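Local structure of butyryl-CoA dehydrogenase (Marinomonas mediterranea, 6CXT) at residues S238-R243 with V310-A315; L246-V251 with L297-A302; D164-Y169 with V212-C217. The protein belongs to the acyl-CoA dehydrogenase family of flavoproteins and holds flavin-adenine dinucleotide in a pocket beside the bound ligand FK4. All coordinates share one frame; numbering follows the deposited sequence.

Contact 1 (S238-R243 with V310-A315). With FK4 (S-[2-({N-[(2R)-2-hydroxy-4-{[(R)-hydroxy(oxo)-lambda~5~-phosphanyl]oxy}-3,3-dimethylbutanoyl]-beta-alanyl}amino)ethyl] 1H-pyrrole-2-carbothioate), chain C.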
loop_
_atom_site.group_PDB
_atom_site.type_symbol
_atom_site.label_atom_id
_atom_site.label_comp_id
_atom_site.label_asym_id
_atom_site.label_seq_id
_atom_site.Cartn_x
_atom_site.Cartn_y
_atom_site.Cartn_z
ATOM N N SER B 238 32.518 2.390 -0.158
ATOM C CA SER B 238 32.155 3.726 -0.674
ATOM C C SER B 238 30.594 3.833 -0.721
ATOM O O SER B 238 30.056 4.862 -0.407
ATOM C CB SER B 238 32.834 3.927 -2.013
ATOM O OG SER B 238 32.005 4.059 -3.119
ATOM N N MET B 239 29.929 2.758 -1.118
ATOM C CA MET B 239 28.435 2.692 -1.067
ATOM C C MET B 239 27.938 2.766 0.376
ATOM O O MET B 239 26.892 3.337 0.639
ATOM C CB MET B 239 27.915 1.457 -1.746
ATOM C CG MET B 239 27.969 1.496 -3.249
ATOM S SD MET B 239 27.196 3.019 -3.934
ATOM C CE MET B 239 28.647 4.055 -4.292
ATOM N N ASP B 240 28.704 2.245 1.328
ATOM C CA ASP B 240 28.301 2.436 2.720
ATOM C C ASP B 240 28.282 3.906 3.095
ATOM O O ASP B 240 27.361 4.377 3.776
ATOM C CB ASP B 240 29.125 1.587 3.675
ATOM C CG ASP B 240 28.450 1.421 5.011
ATOM O OD1 ASP B 240 27.355 0.788 5.055
ATOM O OD2 ASP B 240 28.995 1.930 6.009
ATOM N N TRP B 241 29.267 4.664 2.615
ATOM C CA TRP B 241 29.277 6.091 2.810
ATOM C C TRP B 241 28.143 6.795 2.033
ATOM O O TRP B 241 27.473 7.677 2.578
ATOM C CB TRP B 241 30.630 6.717 2.343
ATOM C CG TRP B 241 31.696 6.581 3.401
ATOM C CD1 TRP B 241 32.777 5.701 3.403
ATOM C CD2 TRP B 241 31.791 7.339 4.594
ATOM N NE1 TRP B 241 33.515 5.869 4.550
ATOM C CE2 TRP B 241 32.951 6.873 5.297
ATOM C CE3 TRP B 241 31.013 8.362 5.161
ATOM C CZ2 TRP B 241 33.302 7.363 6.538
ATOM C CZ3 TRP B 241 31.388 8.877 6.363
ATOM C CH2 TRP B 241 32.549 8.385 7.046
ATOM N N GLU B 242 27.995 6.447 0.778
ATOM C CA GLU B 242 27.036 7.152 -0.100
ATOM C C GLU B 242 25.575 6.849 0.323
ATOM O O GLU B 242 24.760 7.754 0.479
ATOM C CB GLU B 242 27.249 6.741 -1.543
ATOM C CG GLU B 242 26.405 7.574 -2.487
ATOM C CD GLU B 242 26.664 7.215 -3.930
ATOM O OE1 GLU B 242 27.582 7.800 -4.518
ATOM O OE2 GLU B 242 25.957 6.366 -4.505
ATOM N N ARG B 243 25.272 5.574 0.535
ATOM C CA ARG B 243 23.903 5.138 0.876
ATOM C C ARG B 243 23.496 5.759 2.206
ATOM O O ARG B 243 22.323 6.039 2.421
ATOM C CB ARG B 243 23.850 3.611 0.944
ATOM C CG ARG B 243 23.871 2.943 -0.442
ATOM C CD ARG B 243 24.023 1.433 -0.220
ATOM N NE ARG B 243 24.306 0.786 -1.494
ATOM C CZ ARG B 243 24.856 -0.435 -1.620
ATOM N NH1 ARG B 243 25.223 -1.116 -0.543
ATOM N NH2 ARG B 243 25.063 -0.954 -2.832
ATOM N N VAL B 310 30.773 -1.626 13.999
ATOM C CA VAL B 310 30.026 -2.889 13.974
ATOM C C VAL B 310 29.647 -3.005 12.492
ATOM O O VAL B 310 29.941 -2.088 11.718
ATOM C CB VAL B 310 28.797 -2.843 14.917
ATOM C CG1 VAL B 310 29.253 -2.777 16.381
ATOM C CG2 VAL B 310 27.874 -1.659 14.577
ATOM N N ASP B 311 29.051 -4.105 12.054
ATOM C CA ASP B 311 28.647 -4.147 10.652
ATOM C C ASP B 311 27.392 -3.249 10.656
ATOM O O ASP B 311 26.402 -3.604 11.303
ATOM C CB ASP B 311 28.297 -5.569 10.186
ATOM C CG ASP B 311 27.861 -5.610 8.728
ATOM O OD1 ASP B 311 27.706 -4.519 8.139
ATOM O OD2 ASP B 311 27.692 -6.716 8.164
ATOM N N ASN B 312 27.476 -2.067 10.042
ATOM C CA ASN B 312 26.285 -1.181 9.955
ATOM C C ASN B 312 25.545 -1.242 8.628
ATOM O O ASN B 312 24.771 -0.359 8.340
ATOM C CB ASN B 312 26.682 0.254 10.196
ATOM C CG ASN B 312 27.776 0.681 9.254
ATOM O OD1 ASN B 312 28.979 0.547 9.572
ATOM N ND2 ASN B 312 27.401 1.130 8.086
ATOM N N THR B 313 25.784 -2.263 7.829
ATOM C CA THR B 313 25.265 -2.342 6.491
ATOM C C THR B 313 23.735 -2.457 6.500
ATOM O O THR B 313 23.052 -1.814 5.655
ATOM C CB THR B 313 25.870 -3.549 5.740
ATOM O OG1 THR B 313 27.270 -3.317 5.592
ATOM C CG2 THR B 313 25.275 -3.684 4.343
ATOM N N LYS B 314 23.191 -3.291 7.405
ATOM C CA LYS B 314 21.709 -3.430 7.491
ATOM C C LYS B 314 21.043 -2.080 7.754
ATOM O O LYS B 314 20.119 -1.716 7.029
ATOM C CB LYS B 314 21.326 -4.416 8.598
ATOM C CG LYS B 314 19.815 -4.782 8.634
ATOM C CD LYS B 314 19.575 -5.850 9.710
ATOM C CE LYS B 314 19.686 -5.194 11.089
ATOM N NZ LYS B 314 19.402 -6.240 12.064
ATOM N N ALA B 315 21.530 -1.333 8.752
ATOM C CA ALA B 315 20.940 -0.049 9.095
ATOM C C ALA B 315 21.037 0.931 7.938
ATOM O O ALA B 315 20.112 1.754 7.725
ATOM C CB ALA B 315 21.600 0.563 10.321
HETATM O O01 FK4 C . 28.177 -5.761 -0.189
HETATM P P02 FK4 C . 28.671 -6.487 -1.484
HETATM O O03 FK4 C . 27.801 -6.296 -2.775
HETATM C C04 FK4 C . 26.409 -6.229 -2.651
HETATM C C05 FK4 C . 25.639 -6.658 -3.863
HETATM C C06 FK4 C . 24.131 -6.467 -3.553
HETATM C C07 FK4 C . 25.978 -8.149 -4.135
HETATM C C08 FK4 C . 26.063 -5.862 -5.126
HETATM O O09 FK4 C . 25.611 -6.453 -6.321
HETATM C C10 FK4 C . 25.672 -4.372 -5.068
HETATM N N11 FK4 C . 24.779 -3.966 -6.143
HETATM C C12 FK4 C . 24.335 -2.618 -6.168
HETATM C C13 FK4 C . 25.261 -1.721 -7.018
HETATM C C14 FK4 C . 25.231 -0.311 -6.605
HETATM N N15 FK4 C . 25.559 0.523 -7.679
HETATM C C16 FK4 C . 25.674 1.965 -7.458
HETATM C C17 FK4 C . 26.663 2.615 -8.445
HETATM S S18 FK4 C . 27.193 4.219 -7.918
HETATM C C19 FK4 C . 25.660 5.149 -7.882
HETATM C C20 FK4 C . 26.089 6.545 -7.656
HETATM C C21 FK4 C . 25.345 7.696 -7.790
HETATM C C22 FK4 C . 26.211 8.748 -7.425
HETATM C C23 FK4 C . 27.473 8.201 -7.086
HETATM N N24 FK4 C . 27.416 6.859 -7.212
HETATM O O25 FK4 C . 24.663 4.700 -8.490
HETATM O O26 FK4 C . 24.996 0.084 -5.465
HETATM O O27 FK4 C . 26.014 -3.549 -4.153
HETATM O O28 FK4 C . 30.047 -5.989 -1.784
HETATM O O HOH W 1 31.077 0.198 7.716
#
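Helix 231-245 passes the first turn of helix 313-338 most closely at Asp240 and Thr313, whose CA atoms lie 6.8 Å apart. Asp240 points its carboxylate across this gap, and Asn312 answers with its amide: ND2 donates to Asp240 OD2 over 2.7 Å, nearly straight at 168°. The acceptor uses its syn lone pair and lies in the amide plane, although carboxylate and amide are turned 43° against each other. A water clips the pair together, donating to Asp240 OD2 at 3.2 Å and to Asn312 OD1 at 2.8 Å. Lys306 adds a salt bridge to the same carboxylate oxygen.

Asn312 occupies the N-cap position of helix 313-338, yet its side chain is turned to Asp240 and makes no capping bond. The Asx turn comes one residue earlier: Asp311 OD1 takes Thr313 OG1 at 2.8 Å through its syn lone pair and Thr313 N at 3.0 Å from above the carboxylate plane. Arg376 forms a salt bridge with the other oxygen, OD2.

On helix 231-245, within the helical C-terminal domain of the acyl-CoA dehydrogenase fold, Arg243 lines the FK4 pocket. Its chain, extended from CG to NE, lets NH2 donate hydrogen bonds to FK4 O26 (2.8 Å) and FK4 O27 (3.1 Å), while Met239 CB lies over one guanidinium face and Ser363 O accepts from NE.

Contact 2 (L246-V251 with L297-A302)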
loop_
_atom_site.group_PDB
_atom_site.type_symbol
_atom_site.label_atom_id
_atom_site.label_comp_id
_atom_site.label_asym_id
_atom_site.label_seq_id
_atom_site.Cartn_x
_atom_site.Cartn_y
_atom_site.Cartn_z
ATOM N N LEU B 246 24.588 10.471 1.537
ATOM C CA LEU B 246 24.048 11.219 0.400
ATOM C C LEU B 246 22.521 11.390 0.601
ATOM O O LEU B 246 21.956 12.446 0.317
ATOM C CB LEU B 246 24.386 10.534 -0.927
ATOM C CG LEU B 246 23.868 11.175 -2.237
ATOM C CD1 LEU B 246 24.790 10.829 -3.416
ATOM C CD2 LEU B 246 22.417 10.713 -2.575
ATOM N N PHE B 247 21.884 10.381 1.178
ATOM C CA PHE B 247 20.386 10.336 1.270
ATOM C C PHE B 247 19.849 11.282 2.340
ATOM O O PHE B 247 18.634 11.566 2.377
ATOM C CB PHE B 247 19.917 8.862 1.436
ATOM C CG PHE B 247 19.989 8.109 0.115
ATOM C CD1 PHE B 247 21.270 7.711 -0.426
ATOM C CD2 PHE B 247 18.856 7.881 -0.646
ATOM C CE1 PHE B 247 21.357 7.176 -1.674
ATOM C CE2 PHE B 247 18.937 7.283 -1.914
ATOM C CZ PHE B 247 20.193 6.953 -2.432
ATOM N N ALA B 248 20.738 11.799 3.183
ATOM C CA ALA B 248 20.374 12.908 4.097
ATOM C C ALA B 248 19.768 14.090 3.319
ATOM O O ALA B 248 18.882 14.781 3.838
ATOM C CB ALA B 248 21.582 13.366 4.885
ATOM N N ILE B 249 20.225 14.305 2.071
ATOM C CA ILE B 249 19.659 15.364 1.202
ATOM C C ILE B 249 18.111 15.265 1.175
ATOM O O ILE B 249 17.375 16.286 1.324
ATOM C CB ILE B 249 20.190 15.290 -0.246
ATOM C CG1 ILE B 249 21.726 15.541 -0.282
ATOM C CG2 ILE B 249 19.468 16.301 -1.132
ATOM C CD1 ILE B 249 22.328 15.091 -1.616
ATOM N N PHE B 250 17.628 14.055 0.964
ATOM C CA PHE B 250 16.206 13.874 0.628
ATOM C C PHE B 250 15.344 13.934 1.882
ATOM O O PHE B 250 14.164 14.220 1.785
ATOM C CB PHE B 250 16.032 12.526 -0.048
ATOM C CG PHE B 250 17.001 12.344 -1.200
ATOM C CD1 PHE B 250 17.113 13.348 -2.202
ATOM C CD2 PHE B 250 17.806 11.183 -1.289
ATOM C CE1 PHE B 250 18.058 13.243 -3.251
ATOM C CE2 PHE B 250 18.708 11.040 -2.365
ATOM C CZ PHE B 250 18.866 12.062 -3.314
ATOM N N VAL B 251 15.921 13.637 3.036
ATOM C CA VAL B 251 15.210 13.861 4.297
ATOM C C VAL B 251 14.948 15.378 4.442
ATOM O O VAL B 251 13.821 15.798 4.746
ATOM C CB VAL B 251 16.026 13.352 5.514
ATOM C CG1 VAL B 251 15.402 13.822 6.837
ATOM C CG2 VAL B 251 16.127 11.812 5.495
ATOM N N LEU B 297 14.819 9.368 11.592
ATOM C CA LEU B 297 15.356 8.556 12.690
ATOM C C LEU B 297 16.233 7.403 12.146
ATOM O O LEU B 297 17.214 7.045 12.774
ATOM C CB LEU B 297 14.205 7.947 13.521
ATOM C CG LEU B 297 13.471 9.049 14.385
ATOM C CD1 LEU B 297 12.182 8.517 15.034
ATOM C CD2 LEU B 297 14.396 9.613 15.480
ATOM N N MET B 298 15.795 6.757 11.057
ATOM C CA MET B 298 16.550 5.686 10.441
ATOM C C MET B 298 17.892 6.167 9.933
ATOM O O MET B 298 18.861 5.437 10.068
ATOM C CB MET B 298 15.737 5.016 9.309
ATOM C CG MET B 298 14.563 4.327 9.994
ATOM S SD MET B 298 13.502 3.581 8.760
ATOM C CE MET B 298 14.455 2.155 8.285
ATOM N N LEU B 299 17.920 7.390 9.399
ATOM C CA LEU B 299 19.172 8.022 8.948
ATOM C C LEU B 299 20.106 8.249 10.144
ATOM O O LEU B 299 21.290 7.893 10.091
ATOM C CB LEU B 299 18.783 9.363 8.270
ATOM C CG LEU B 299 19.931 10.335 7.937
ATOM C CD1 LEU B 299 20.874 9.707 6.884
ATOM C CD2 LEU B 299 19.415 11.741 7.561
ATOM N N TYR B 300 19.562 8.866 11.196
ATOM C CA TYR B 300 20.342 9.173 12.420
ATOM C C TYR B 300 20.908 7.885 13.022
ATOM O O TYR B 300 22.085 7.811 13.358
ATOM C CB TYR B 300 19.515 9.943 13.449
ATOM C CG TYR B 300 19.123 11.347 13.025
ATOM C CD1 TYR B 300 19.659 11.942 11.833
ATOM C CD2 TYR B 300 18.179 12.069 13.773
ATOM C CE1 TYR B 300 19.286 13.218 11.466
ATOM C CE2 TYR B 300 17.802 13.372 13.414
ATOM C CZ TYR B 300 18.345 13.920 12.242
ATOM O OH TYR B 300 17.975 15.179 11.875
ATOM N N TYR B 301 20.072 6.843 13.071
ATOM C CA TYR B 301 20.502 5.574 13.566
ATOM C C TYR B 301 21.616 4.969 12.693
ATOM O O TYR B 301 22.636 4.494 13.261
ATOM C CB TYR B 301 19.331 4.618 13.735
ATOM C CG TYR B 301 19.769 3.276 14.226
ATOM C CD1 TYR B 301 20.347 3.126 15.513
ATOM C CD2 TYR B 301 19.653 2.134 13.409
ATOM C CE1 TYR B 301 20.762 1.872 15.972
ATOM C CE2 TYR B 301 20.072 0.869 13.875
ATOM C CZ TYR B 301 20.602 0.761 15.157
ATOM O OH TYR B 301 21.026 -0.482 15.575
ATOM N N ALA B 302 21.464 4.991 11.350
ATOM C CA ALA B 302 22.473 4.438 10.455
ATOM C C ALA B 302 23.776 5.235 10.630
ATOM O O ALA B 302 24.838 4.597 10.709
ATOM C CB ALA B 302 22.046 4.527 8.981
#
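Tyr300 OH is gripped by two groups of helix 64-77, Glu72 OE1 and Lys69 NZ, which ties helix 279-306 to helix 64-77 next to Leu299, the residue that meets Ala248 and Val251. The hydroxyl thus has two hydrogen-bonding partners within a buried setting, and its ring packs edge-to-face with Trp5.

The meeting itself is wholly apolar and rests on one methyl group. Leu299 CD2 lies 3.8 Å from Ala248 CB and equally close, at 3.8 Å, to Ala248 CA, so it sits against the backbone as well as the small side chain. The same methyl reaches Val251 CG2 at 3.9 Å, one helical turn further on, and is therefore lodged between two residues of the opposite helix. The other branch, Leu299 CD1, stands slightly farther off, 4.2 Å from Ala248 CB. Leu299 holds CG anti to the backbone N (chi1 169°), which carries the branch out toward helix 248-267, and this one leucine supplies more than half of the surface buried between the segments. On Val251 it is CG2, the methyl beside the backbone N, that does the touching, and the valine and leucine side chains pass each other at a slant. The small Ala248 side chain is consistent with the close backbone approach, 7.0 Å between Ala248 CA and Leu299 CA.

The two helices run in roughly opposing senses and belong to the helical bundle that forms the C-terminal domain in this family. Helix 64-77 borders the contact through Ile71, which touches Ala248, and helix 313-338 through Ile323, which touches Val251. On the far flank of helix 279-306, Tyr301 packs edge-to-face with Phe3 of the second subunit, and Leu297 rests on Tyr301 of that same subunit.

Contact 3 (D164-Y169 with V212-C217)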
loop_
_atom_site.group_PDB
_atom_site.type_symbol
_atom_site.label_atom_id
_atom_site.label_comp_id
_atom_site.label_asym_id
_atom_site.label_seq_id
_atom_site.Cartn_x
_atom_site.Cartn_y
_atom_site.Cartn_z
ATOM N N ASP B 164 37.096 15.967 -12.979
ATOM C CA ASP B 164 38.556 16.084 -13.056
ATOM C C ASP B 164 39.234 14.755 -12.769
ATOM O O ASP B 164 40.366 14.547 -13.203
ATOM C CB ASP B 164 39.051 17.161 -12.114
ATOM C CG ASP B 164 38.537 18.503 -12.510
ATOM O OD1 ASP B 164 38.816 18.925 -13.648
ATOM O OD2 ASP B 164 37.785 19.119 -11.729
ATOM N N TYR B 165 38.534 13.849 -12.083
ATOM C CA TYR B 165 38.974 12.495 -11.812
ATOM C C TYR B 165 37.799 11.537 -11.819
ATOM O O TYR B 165 36.709 11.932 -11.422
ATOM C CB TYR B 165 39.507 12.405 -10.409
ATOM C CG TYR B 165 40.625 13.370 -10.122
ATOM C CD1 TYR B 165 41.960 13.096 -10.554
ATOM C CD2 TYR B 165 40.376 14.520 -9.417
ATOM C CE1 TYR B 165 42.983 13.986 -10.280
ATOM C CE2 TYR B 165 41.397 15.408 -9.127
ATOM C CZ TYR B 165 42.692 15.131 -9.554
ATOM O OH TYR B 165 43.662 16.050 -9.215
ATOM N N TYR B 166 38.025 10.322 -12.293
ATOM C CA TYR B 166 37.068 9.210 -12.193
ATOM C C TYR B 166 37.576 8.191 -11.223
ATOM O O TYR B 166 38.741 7.794 -11.300
ATOM C CB TYR B 166 36.877 8.544 -13.516
ATOM C CG TYR B 166 36.365 9.515 -14.517
ATOM C CD1 TYR B 166 34.987 9.860 -14.556
ATOM C CD2 TYR B 166 37.243 10.144 -15.415
ATOM C CE1 TYR B 166 34.496 10.782 -15.498
ATOM C CE2 TYR B 166 36.758 11.092 -16.349
ATOM C CZ TYR B 166 35.393 11.394 -16.394
ATOM O OH TYR B 166 34.961 12.356 -17.286
ATOM N N VAL B 167 36.740 7.773 -10.261
ATOM C CA VAL B 167 37.100 6.553 -9.475
ATOM C C VAL B 167 36.496 5.400 -10.253
ATOM O O VAL B 167 35.270 5.278 -10.358
ATOM C CB VAL B 167 36.577 6.657 -8.023
ATOM C CG1 VAL B 167 36.913 5.416 -7.224
ATOM C CG2 VAL B 167 37.119 7.898 -7.366
ATOM N N VAL B 168 37.337 4.537 -10.812
ATOM C CA VAL B 168 36.914 3.577 -11.823
ATOM C C VAL B 168 37.193 2.208 -11.230
ATOM O O VAL B 168 38.235 2.030 -10.601
ATOM C CB VAL B 168 37.734 3.764 -13.103
ATOM C CG1 VAL B 168 37.392 2.735 -14.173
ATOM C CG2 VAL B 168 37.522 5.172 -13.625
ATOM N N TYR B 169 36.247 1.279 -11.410
ATOM C CA TYR B 169 36.346 -0.064 -10.858
ATOM C C TYR B 169 36.492 -0.967 -12.064
ATOM O O TYR B 169 35.707 -0.881 -13.017
ATOM C CB TYR B 169 35.079 -0.405 -9.953
ATOM C CG TYR B 169 35.064 0.419 -8.693
ATOM C CD1 TYR B 169 34.480 1.698 -8.661
ATOM C CD2 TYR B 169 35.596 -0.071 -7.530
ATOM C CE1 TYR B 169 34.519 2.468 -7.518
ATOM C CE2 TYR B 169 35.611 0.687 -6.368
ATOM C CZ TYR B 169 35.059 1.942 -6.366
ATOM O OH TYR B 169 35.092 2.668 -5.210
ATOM N N VAL B 212 31.014 7.289 -20.210
ATOM C CA VAL B 212 32.450 7.603 -20.213
ATOM C C VAL B 212 33.123 6.348 -20.750
ATOM O O VAL B 212 32.803 5.234 -20.281
ATOM C CB VAL B 212 33.034 7.955 -18.830
ATOM C CG1 VAL B 212 34.532 8.362 -18.980
ATOM C CG2 VAL B 212 32.260 9.114 -18.151
ATOM N N PHE B 213 33.980 6.521 -21.771
ATOM C CA PHE B 213 34.734 5.381 -22.361
ATOM C C PHE B 213 36.243 5.542 -22.050
ATOM O O PHE B 213 36.776 6.665 -22.058
ATOM C CB PHE B 213 34.449 5.190 -23.872
ATOM C CG PHE B 213 34.899 3.829 -24.387
ATOM C CD1 PHE B 213 34.054 2.695 -24.290
ATOM C CD2 PHE B 213 36.219 3.629 -24.927
ATOM C CE1 PHE B 213 34.491 1.425 -24.733
ATOM C CE2 PHE B 213 36.643 2.350 -25.360
ATOM C CZ PHE B 213 35.784 1.257 -25.259
ATOM N N PHE B 214 36.890 4.427 -21.720
ATOM C CA PHE B 214 38.324 4.417 -21.404
ATOM C C PHE B 214 38.938 3.544 -22.474
ATOM O O PHE B 214 38.709 2.320 -22.523
ATOM C CB PHE B 214 38.547 3.882 -20.003
ATOM C CG PHE B 214 37.926 4.732 -18.928
ATOM C CD1 PHE B 214 38.594 5.841 -18.396
ATOM C CD2 PHE B 214 36.637 4.422 -18.437
ATOM C CE1 PHE B 214 38.048 6.640 -17.392
ATOM C CE2 PHE B 214 36.072 5.227 -17.426
ATOM C CZ PHE B 214 36.756 6.329 -16.903
ATOM N N ASP B 215 39.611 4.195 -23.411
ATOM C CA ASP B 215 40.218 3.507 -24.559
ATOM C C ASP B 215 41.722 3.440 -24.289
ATOM O O ASP B 215 42.446 4.440 -24.521
ATOM C CB ASP B 215 39.912 4.290 -25.846
ATOM C CG ASP B 215 40.624 3.736 -27.084
ATOM O OD1 ASP B 215 41.111 2.606 -27.086
ATOM O OD2 ASP B 215 40.660 4.452 -28.097
ATOM N N ASN B 216 42.173 2.295 -23.761
ATOM C CA ASN B 216 43.611 2.089 -23.454
ATOM C C ASN B 216 44.206 3.253 -22.722
ATOM O O ASN B 216 45.128 3.919 -23.201
ATOM C CB ASN B 216 44.400 1.750 -24.746
ATOM C CG ASN B 216 44.080 0.332 -25.257
ATOM O OD1 ASN B 216 44.108 -0.656 -24.498
ATOM N ND2 ASN B 216 43.751 0.226 -26.534
ATOM N N CYS B 217 43.652 3.535 -21.554
ATOM C CA CYS B 217 44.099 4.632 -20.742
ATOM C C CYS B 217 45.211 4.066 -19.902
ATOM O O CYS B 217 44.993 3.077 -19.176
ATOM C CB CYS B 217 42.958 5.126 -19.813
ATOM S SG CYS B 217 41.726 5.998 -20.790
#
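One face of the Tyr166 ring receives both Val212 and the edge of Phe214. The two aromatic rings form a T-shaped pair, with centroids of the Tyr166 and Phe214 rings 5.7 Å apart and planes at 85°. Phe214 CZ leads the approach, 4.0 Å from Tyr166 CG, near the CB end of the tyrosine. Further out along the same ring, Val212 CG1 lies 4.1 Å above the plane, offset toward the rim, and Val212 CG2 comes within 3.8 Å of Tyr166 CE1. At the Phe214 edge, in its plane, Cys217 SG is a second neighbour.

Val168, two residues beyond Tyr166 and on the same side of its strand, runs alongside Phe214 in the opposite direction and sets CG2 3.6 Å from Phe214 CZ, so CZ meets both Tyr166 and Val168. In Tyr166, CG stands anti to the carbonyl carbon (chi1 -60°), a torsion that swings the ring to where its face can meet Val212 and Phe214 of strand 209-220.

The strands carrying these residues belong to different sheets: 165-171 to the mixed sheet, 209-220 to the antiparallel one. The axes of 165-169 and 212-214 pass 10.9 Å apart at 67°, and their side chains meet between the two sheets of the beta-structured middle domain of acyl-CoA dehydrogenases. Val186 of strand 181-187 and Ile193 of strand 193-195 also touch Phe214. Beyond it the strand bends, and Asn216 with Cys217 forms a G1 beta bulge opposite Leu150.

The side chain of Tyr166 is about 8 Å from the bound FAD. Between the two strand segments, cohesion comes from van der Waals packing and the weak electrostatics of a ring edge against a ring face, while the tyrosine's polar end looks elsewhere, Tyr166 OH hydrogen-bonding to Gly160 O.

How the contacts relate
From the N terminus, contact 3 comes first: 164-169 meets 212-217 and closes a loop free of helix, joining the two sheets of the middle domain. The chain then enters the helical C-terminal domain, where contacts 1 and 3 touch, Ser238 OG lying 4.0 Å from Tyr169 OH. Segment 238-243 opens contact 1, and 246-251 opens contact 2 directly after it. Contact 2 closes at 297-302 and contact 1 at 310-315, so one loop nests within the other. The nested pair touches, with centres 12 Å apart, and ties together four helices; contact 2 stays clear of contact 3.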